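Local coordinates for alpha-actinin-like protein 1 (Schizosaccharomyces pombe, PDB 5BVR) that binds actin filaments and takes part in forming and organising the actin ring during cytokinesis, here through its tandem calponin-homology actin-binding domain, at residues 155-165 with 183-194. Residues are numbered along the deposited sequence; the frame is centred on the assembly and turned at random. Where two conformers were deposited one is given.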
ATOM      1  N   TRP A 155       5.646  -5.408 -14.025  1.00 14.29           N
ATOM      2  CA  TRP A 155       4.947  -4.126 -13.955  1.00 12.74           C
ATOM      3  C   TRP A 155       5.739  -2.917 -14.461  1.00 13.44           C
ATOM      4  O   TRP A 155       5.178  -1.823 -14.583  1.00 15.47           O
ATOM      5  CB  TRP A 155       4.584  -3.857 -12.473  1.00 13.96           C
ATOM      6  CG  TRP A 155       3.690  -4.926 -11.933  1.00 13.02           C
ATOM      7  CD1 TRP A 155       4.068  -6.091 -11.362  1.00 15.21           C
ATOM      8  CD2 TRP A 155       2.253  -4.968 -12.030  1.00 12.69           C
ATOM      9  NE1 TRP A 155       2.964  -6.851 -11.061  1.00 14.48           N
ATOM     10  CE2 TRP A 155       1.836  -6.184 -11.464  1.00 13.86           C
ATOM     11  CE3 TRP A 155       1.287  -4.086 -12.527  1.00 14.08           C
ATOM     12  CZ2 TRP A 155       0.497  -6.545 -11.384  1.00 13.95           C
ATOM     13  CZ3 TRP A 155      -0.054  -4.444 -12.439  1.00 15.00           C
ATOM     14  CH2 TRP A 155      -0.425  -5.650 -11.845  1.00 14.26           C
ATOM     15  N   THR A 156       7.014  -3.116 -14.798  1.00 15.71           N
ATOM     16  CA  THR A 156       7.894  -1.983 -15.058  1.00 16.25           C
ATOM     17  C   THR A 156       7.735  -1.356 -16.439  1.00 15.36           C
ATOM     18  O   THR A 156       8.196  -0.246 -16.656  1.00 17.90           O
ATOM     19  CB  THR A 156       9.368  -2.351 -14.800  1.00 15.49           C
ATOM     20  OG1 THR A 156       9.781  -3.399 -15.689  1.00 17.50           O
ATOM     21  CG2 THR A 156       9.565  -2.769 -13.325  1.00 17.74           C
ATOM     22  N   ASN A 157       7.036  -2.010 -17.359  1.00 15.10           N
ATOM     23  CA  ASN A 157       6.843  -1.404 -18.686  1.00 17.84           C
ATOM     24  C   ASN A 157       5.529  -0.638 -18.845  1.00 16.30           C
ATOM     25  O   ASN A 157       5.240  -0.138 -19.928  1.00 18.35           O
ATOM     26  CB  ASN A 157       7.035  -2.421 -19.823  1.00 19.79           C
ATOM     27  CG  ASN A 157       5.881  -3.405 -19.965  1.00 19.00           C
ATOM     28  OD1 ASN A 157       4.828  -3.230 -19.385  1.00 18.75           O
ATOM     29  ND2 ASN A 157       6.079  -4.443 -20.750  1.00 21.58           N
ATOM     30  N   GLY A 158       4.732  -0.566 -17.774  1.00 15.87           N
ATOM     31  CA  GLY A 158       3.491   0.213 -17.809  1.00 16.48           C
ATOM     32  C   GLY A 158       2.260  -0.505 -18.326  1.00 18.47           C
ATOM     33  O   GLY A 158       1.128  -0.065 -18.063  1.00 17.26           O
ATOM     34  N   LEU A 159       2.453  -1.586 -19.065  1.00 16.10           N
ATOM     35  CA  LEU A 159       1.336  -2.170 -19.816  1.00 15.53           C
ATOM     36  C   LEU A 159       0.369  -2.911 -18.919  1.00 16.80           C
ATOM     37  O   LEU A 159      -0.847  -2.877 -19.183  1.00 16.03           O
ATOM     38  CB  LEU A 159       1.813  -3.095 -20.928  1.00 17.06           C
ATOM     39  CG  LEU A 159       2.484  -2.385 -22.098  1.00 19.81           C
ATOM     40  CD1 LEU A 159       3.039  -3.415 -23.099  1.00 24.03           C
ATOM     41  CD2 LEU A 159       1.533  -1.415 -22.788  1.00 24.75           C
ATOM     42  N   ALA A 160       0.862  -3.600 -17.895  1.00 14.74           N
ATOM     43  CA  ALA A 160      -0.060  -4.328 -17.013  1.00 14.31           C
ATOM     44  C   ALA A 160      -1.048  -3.367 -16.330  1.00 16.37           C
ATOM     45  O   ALA A 160      -2.242  -3.660 -16.234  1.00 15.96           O
ATOM     46  CB  ALA A 160       0.679  -5.172 -15.981  1.00 16.86           C
ATOM     47  N   PHE A 161      -0.554  -2.220 -15.848  1.00 14.55           N
ATOM     48  CA  PHE A 161      -1.426  -1.215 -15.255  1.00 14.98           C
ATOM     49  C   PHE A 161      -2.446  -0.741 -16.288  1.00 16.13           C
ATOM     50  O   PHE A 161      -3.638  -0.643 -15.976  1.00 17.32           O
ATOM     51  CB  PHE A 161      -0.663  -0.006 -14.708  1.00 15.60           C
ATOM     52  CG  PHE A 161       0.137  -0.295 -13.468  1.00 14.76           C
ATOM     53  CD1 PHE A 161      -0.487  -0.619 -12.283  1.00 16.56           C
ATOM     54  CD2 PHE A 161       1.516  -0.194 -13.479  1.00 18.30           C
ATOM     55  CE1 PHE A 161       0.244  -0.860 -11.115  1.00 17.22           C
ATOM     56  CE2 PHE A 161       2.252  -0.422 -12.297  1.00 16.59           C
ATOM     57  CZ  PHE A 161       1.603  -0.768 -11.139  1.00 16.47           C
ATOM     58  N   CYS A 162      -1.987  -0.451 -17.500  1.00 15.89           N
ATOM     59  CA  CYS A 162      -2.902   0.014 -18.545  1.00 15.83           C
ATOM     60  C   CYS A 162      -3.939  -1.040 -18.897  1.00 17.89           C
ATOM     61  O   CYS A 162      -5.115  -0.709 -19.096  1.00 19.01           O
ATOM     62  CB  CYS A 162      -2.157   0.433 -19.806  1.00 20.75           C
ATOM     63  SG  CYS A 162      -1.208   1.976 -19.623  1.00 18.67           S
ATOM     64  N   ALA A 163      -3.528  -2.307 -18.949  1.00 17.37           N
ATOM     65  CA  ALA A 163      -4.440  -3.391 -19.314  1.00 18.48           C
ATOM     66  C   ALA A 163      -5.485  -3.572 -18.224  1.00 17.60           C
ATOM     67  O   ALA A 163      -6.664  -3.803 -18.531  1.00 17.90           O
ATOM     68  CB  ALA A 163      -3.686  -4.674 -19.523  1.00 18.42           C
ATOM     69  N   LEU A 164      -5.077  -3.476 -16.957  1.00 15.16           N
ATOM     70  CA  LEU A 164      -6.043  -3.616 -15.870  1.00 15.08           C
ATOM     71  C   LEU A 164      -7.131  -2.570 -15.988  1.00 19.73           C
ATOM     72  O   LEU A 164      -8.299  -2.872 -15.819  1.00 18.86           O
ATOM     73  CB  LEU A 164      -5.347  -3.490 -14.519  1.00 15.18           C
ATOM     74  CG  LEU A 164      -4.640  -4.721 -13.971  1.00 16.84           C
ATOM     75  CD1 LEU A 164      -3.937  -4.358 -12.661  1.00 19.45           C
ATOM     76  CD2 LEU A 164      -5.586  -5.872 -13.735  1.00 20.30           C
ATOM     77  N   ILE A 165      -6.741  -1.333 -16.267  1.00 16.06           N
ATOM     78  CA  ILE A 165      -7.696  -0.242 -16.393  1.00 18.19           C
ATOM     79  C   ILE A 165      -8.590  -0.466 -17.610  1.00 18.47           C
ATOM     80  O   ILE A 165      -9.820  -0.365 -17.518  1.00 20.33           O
ATOM     81  CB  ILE A 165      -6.984   1.109 -16.509  1.00 19.16           C
ATOM     82  CG1 ILE A 165      -6.280   1.412 -15.182  1.00 19.93           C
ATOM     83  CG2 ILE A 165      -7.978   2.216 -16.829  1.00 23.28           C
ATOM     84  CD1 ILE A 165      -5.353   2.593 -15.252  1.00 22.64           C
ATOM     85  N   HIS A 183       7.055   3.268 -22.355  1.00 19.33           N
ATOM     86  CA  HIS A 183       6.769   2.787 -21.016  1.00 17.37           C
ATOM     87  C   HIS A 183       6.432   3.939 -20.093  1.00 19.35           C
ATOM     88  O   HIS A 183       5.511   3.832 -19.290  1.00 19.73           O
ATOM     89  CB  HIS A 183       7.970   2.015 -20.482  1.00 18.02           C
ATOM     90  CG  HIS A 183       8.323   0.818 -21.307  1.00 17.62           C
ATOM     91  ND1 HIS A 183       9.428   0.038 -21.041  1.00 18.19           N
ATOM     92  CD2 HIS A 183       7.716   0.261 -22.379  1.00 18.78           C
ATOM     93  CE1 HIS A 183       9.491  -0.941 -21.925  1.00 18.30           C
ATOM     94  NE2 HIS A 183       8.464  -0.829 -22.750  1.00 18.60           N
ATOM     95  N   ARG A 184       7.163   5.047 -20.178  1.00 21.06           N
ATOM     96  CA  ARG A 184       6.983   6.137 -19.211  1.00 20.82           C
ATOM     97  C   ARG A 184       5.651   6.849 -19.430  1.00 23.42           C
ATOM     98  O   ARG A 184       4.913   7.119 -18.466  1.00 22.49           O
ATOM     99  CB  ARG A 184       8.153   7.119 -19.303  1.00 23.50           C
ATOM    100  CG  ARG A 184       8.189   8.138 -18.149  1.00 31.59           C
ATOM    101  CD  ARG A 184       9.609   8.678 -17.906  1.00 51.71           C
ATOM    102  NE  ARG A 184      10.591   7.597 -17.744  1.00 56.43           N
ATOM    103  CZ  ARG A 184      11.051   7.136 -16.580  1.00 55.50           C
ATOM    104  NH1 ARG A 184      10.651   7.651 -15.420  1.00 50.80           N
ATOM    105  NH2 ARG A 184      11.932   6.145 -16.578  1.00 55.22           N
ATOM    106  N   ALA A 185       5.319   7.133 -20.682  1.00 23.26           N
ATOM    107  CA  ALA A 185       4.041   7.772 -20.991  1.00 22.95           C
ATOM    108  C   ALA A 185       2.854   6.884 -20.624  1.00 21.13           C
ATOM    109  O   ALA A 185       1.832   7.352 -20.094  1.00 21.06           O
ATOM    110  CB  ALA A 185       3.990   8.137 -22.462  1.00 26.24           C
ATOM    111  N   ASN A 186       2.991   5.591 -20.860  1.00 21.12           N
ATOM    112  CA  ASN A 186       1.916   4.650 -20.561  1.00 21.62           C
ATOM    113  C   ASN A 186       1.735   4.478 -19.061  1.00 22.29           C
ATOM    114  O   ASN A 186       0.621   4.436 -18.569  1.00 19.29           O
ATOM    115  CB  ASN A 186       2.185   3.325 -21.245  1.00 18.40           C
ATOM    116  CG  ASN A 186       2.098   3.443 -22.759  1.00 20.96           C
ATOM    117  OD1 ASN A 186       1.543   4.424 -23.284  1.00 24.69           O
ATOM    118  ND2 ASN A 186       2.597   2.436 -23.459  1.00 21.84           N
ATOM    119  N   MET A 187       2.824   4.388 -18.316  1.00 16.90           N
ATOM    120  CA  MET A 187       2.773   4.333 -16.848  0.61 16.95           C
ATOM    121  C   MET A 187       2.066   5.568 -16.295  1.00 16.80           C
ATOM    122  O   MET A 187       1.199   5.495 -15.415  1.00 18.17           O
ATOM    123  CB  MET A 187       4.195   4.270 -16.259  0.61 16.22           C
ATOM    124  CG  MET A 187       4.259   3.906 -14.767  0.61 18.70           C
ATOM    125  SD  MET A 187       4.029   2.149 -14.489  0.61 16.36           S
ATOM    126  CE  MET A 187       5.604   1.516 -15.089  0.61 17.35           C
ATOM    127  N   GLN A 188       2.484   6.729 -16.775  1.00 20.41           N
ATOM    128  CA  GLN A 188       1.916   7.990 -16.313  1.00 21.54           C
ATOM    129  C   GLN A 188       0.416   8.032 -16.615  1.00 21.88           C
ATOM    130  O   GLN A 188      -0.394   8.426 -15.767  1.00 20.76           O
ATOM    131  CB  GLN A 188       2.634   9.144 -17.005  1.00 22.63           C
ATOM    132  CG  GLN A 188       2.175  10.519 -16.557  1.00 34.32           C
ATOM    133  CD  GLN A 188       2.616  10.837 -15.151  1.00 44.96           C
ATOM    134  OE1 GLN A 188       3.808  10.822 -14.851  1.00 44.35           O
ATOM    135  NE2 GLN A 188       1.655  11.114 -14.273  1.00 44.90           N
ATOM    136  N   LEU A 189       0.046   7.609 -17.814  1.00 20.83           N
ATOM    137  CA  LEU A 189      -1.362   7.566 -18.217  1.00 21.15           C
ATOM    138  C   LEU A 189      -2.186   6.713 -17.243  1.00 21.67           C
ATOM    139  O   LEU A 189      -3.220   7.162 -16.723  1.00 21.27           O
ATOM    140  CB  LEU A 189      -1.477   7.012 -19.643  1.00 25.45           C
ATOM    141  CG  LEU A 189      -2.879   7.012 -20.237  1.00 28.03           C
ATOM    142  CD1 LEU A 189      -3.358   8.426 -20.513  1.00 29.92           C
ATOM    143  CD2 LEU A 189      -2.898   6.165 -21.509  1.00 34.43           C
ATOM    144  N   ALA A 190      -1.716   5.497 -16.987  1.00 18.81           N
ATOM    145  CA  ALA A 190      -2.423   4.598 -16.084  1.00 19.25           C
ATOM    146  C   ALA A 190      -2.555   5.216 -14.698  1.00 19.74           C
ATOM    147  O   ALA A 190      -3.648   5.221 -14.128  1.00 19.14           O
ATOM    148  CB  ALA A 190      -1.719   3.257 -16.000  1.00 18.28           C
ATOM    149  N   PHE A 191      -1.467   5.720 -14.131  1.00 18.76           N
ATOM    150  CA  PHE A 191      -1.527   6.269 -12.786  1.00 19.57           C
ATOM    151  C   PHE A 191      -2.499   7.446 -12.735  1.00 19.39           C
ATOM    152  O   PHE A 191      -3.230   7.590 -11.749  1.00 19.80           O
ATOM    153  CB  PHE A 191      -0.147   6.718 -12.308  1.00 18.80           C
ATOM    154  CG  PHE A 191       0.819   5.592 -12.039  1.00 16.13           C
ATOM    155  CD1 PHE A 191       0.510   4.257 -12.312  1.00 14.99           C
ATOM    156  CD2 PHE A 191       2.055   5.880 -11.480  1.00 16.88           C
ATOM    157  CE1 PHE A 191       1.451   3.244 -12.026  1.00 16.99           C
ATOM    158  CE2 PHE A 191       2.967   4.883 -11.214  1.00 18.56           C
ATOM    159  CZ  PHE A 191       2.655   3.571 -11.479  1.00 17.65           C
ATOM    160  N   ASP A 192      -2.502   8.272 -13.780  1.00 19.75           N
ATOM    161  CA  ASP A 192      -3.371   9.455 -13.834  1.00 22.26           C
ATOM    162  C   ASP A 192      -4.841   9.055 -13.947  1.00 21.83           C
ATOM    163  O   ASP A 192      -5.702   9.576 -13.232  1.00 21.70           O
ATOM    164  CB  ASP A 192      -3.010  10.322 -15.040  1.00 25.55           C
ATOM    165  CG  ASP A 192      -1.716  11.081 -14.871  1.00 28.59           C
ATOM    166  OD1 ASP A 192      -1.185  11.140 -13.747  1.00 32.94           O
ATOM    167  OD2 ASP A 192      -1.230  11.638 -15.892  1.00 31.32           O
ATOM    168  N   ILE A 193      -5.136   8.134 -14.844  1.00 23.04           N
ATOM    169  CA  ILE A 193      -6.508   7.691 -15.031  1.00 21.30           C
ATOM    170  C   ILE A 193      -7.030   6.980 -13.781  1.00 22.14           C
ATOM    171  O   ILE A 193      -8.149   7.247 -13.335  1.00 20.69           O
ATOM    172  CB  ILE A 193      -6.634   6.796 -16.255  1.00 22.97           C
ATOM    173  CG1 ILE A 193      -6.387   7.618 -17.521  1.00 23.42           C
ATOM    174  CG2 ILE A 193      -8.004   6.156 -16.316  1.00 21.65           C
ATOM    175  CD1 ILE A 193      -6.260   6.777 -18.772  1.00 25.40           C
ATOM    176  N   ALA A 194      -6.232   6.081 -13.213  1.00 18.30           N
ATOM    177  CA  ALA A 194      -6.587   5.406 -11.960  1.00 17.77           C
ATOM    178  C   ALA A 194      -6.971   6.410 -10.880  1.00 22.40           C
ATOM    179  O   ALA A 194      -7.982   6.257 -10.186  1.00 20.49           O
ATOM    180  CB  ALA A 194      -5.427   4.549 -11.488  1.00 19.47           C
TER
HETATM  181  O   HOH W   1       4.317   0.578 -22.394  1.00 23.68           O
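Asn157 CB sits over the centre of one face of the His183 ring, 3.5 Å from the centroid and 6° off the ring normal. Beside this CH-pi contact, Asn157 O meets His183 CA at 3.5 Å in a bent CA-H...O contact and accepts from a water that Asn186 ND2 in turn holds. With CG between its backbone N and carbonyl carbon, Asn157 turns its amide back so that OD1 takes the N-H of Leu159 at 2.9 Å, an Asx turn at the start of helix 159-168. Gly158 passes so close to His183 O and Met187 N that a CB would collide. In one of its two conformers, Met187 bends at chi2 and chi3, bringing CE against the carbonyl oxygens of Trp155 and Thr156 and SD obliquely to Phe161 CD2 (3.6 Å), a Met-aromatic contact. Phe191 directs its CE1 edge at the face of Phe161 in a T-shaped pair, centroids 5.2 Å apart and planes at 81°; the indole of Trp155 covers the opposite face. Ala190 CB packs against Phe161 CB, and Ile165 CD1 reaches Ala190 O at 3.3 Å. Ala190 probably lets the axes of segments 159-165 and 183-194 approach to 8.5 Å at 39°. In the second shell, Asp211 OD1 hydrogen-bonds His183 ND1, which probably fixes the rotation of the ring, while Asn186 ND2 bonds to Asp179 O; an alanine in place of His183 would probably leave Asn157 CB without the ring face it packs on and Asp211 without this partner. Tyr223 of helix 217-234 extends the aromatic cluster into the second calponin-homology domain's core, and Val224 packs on Phe161. No direct hydrogen bond joins the two segments, so apolar and aromatic packing, with one bridging water, unites these core helices.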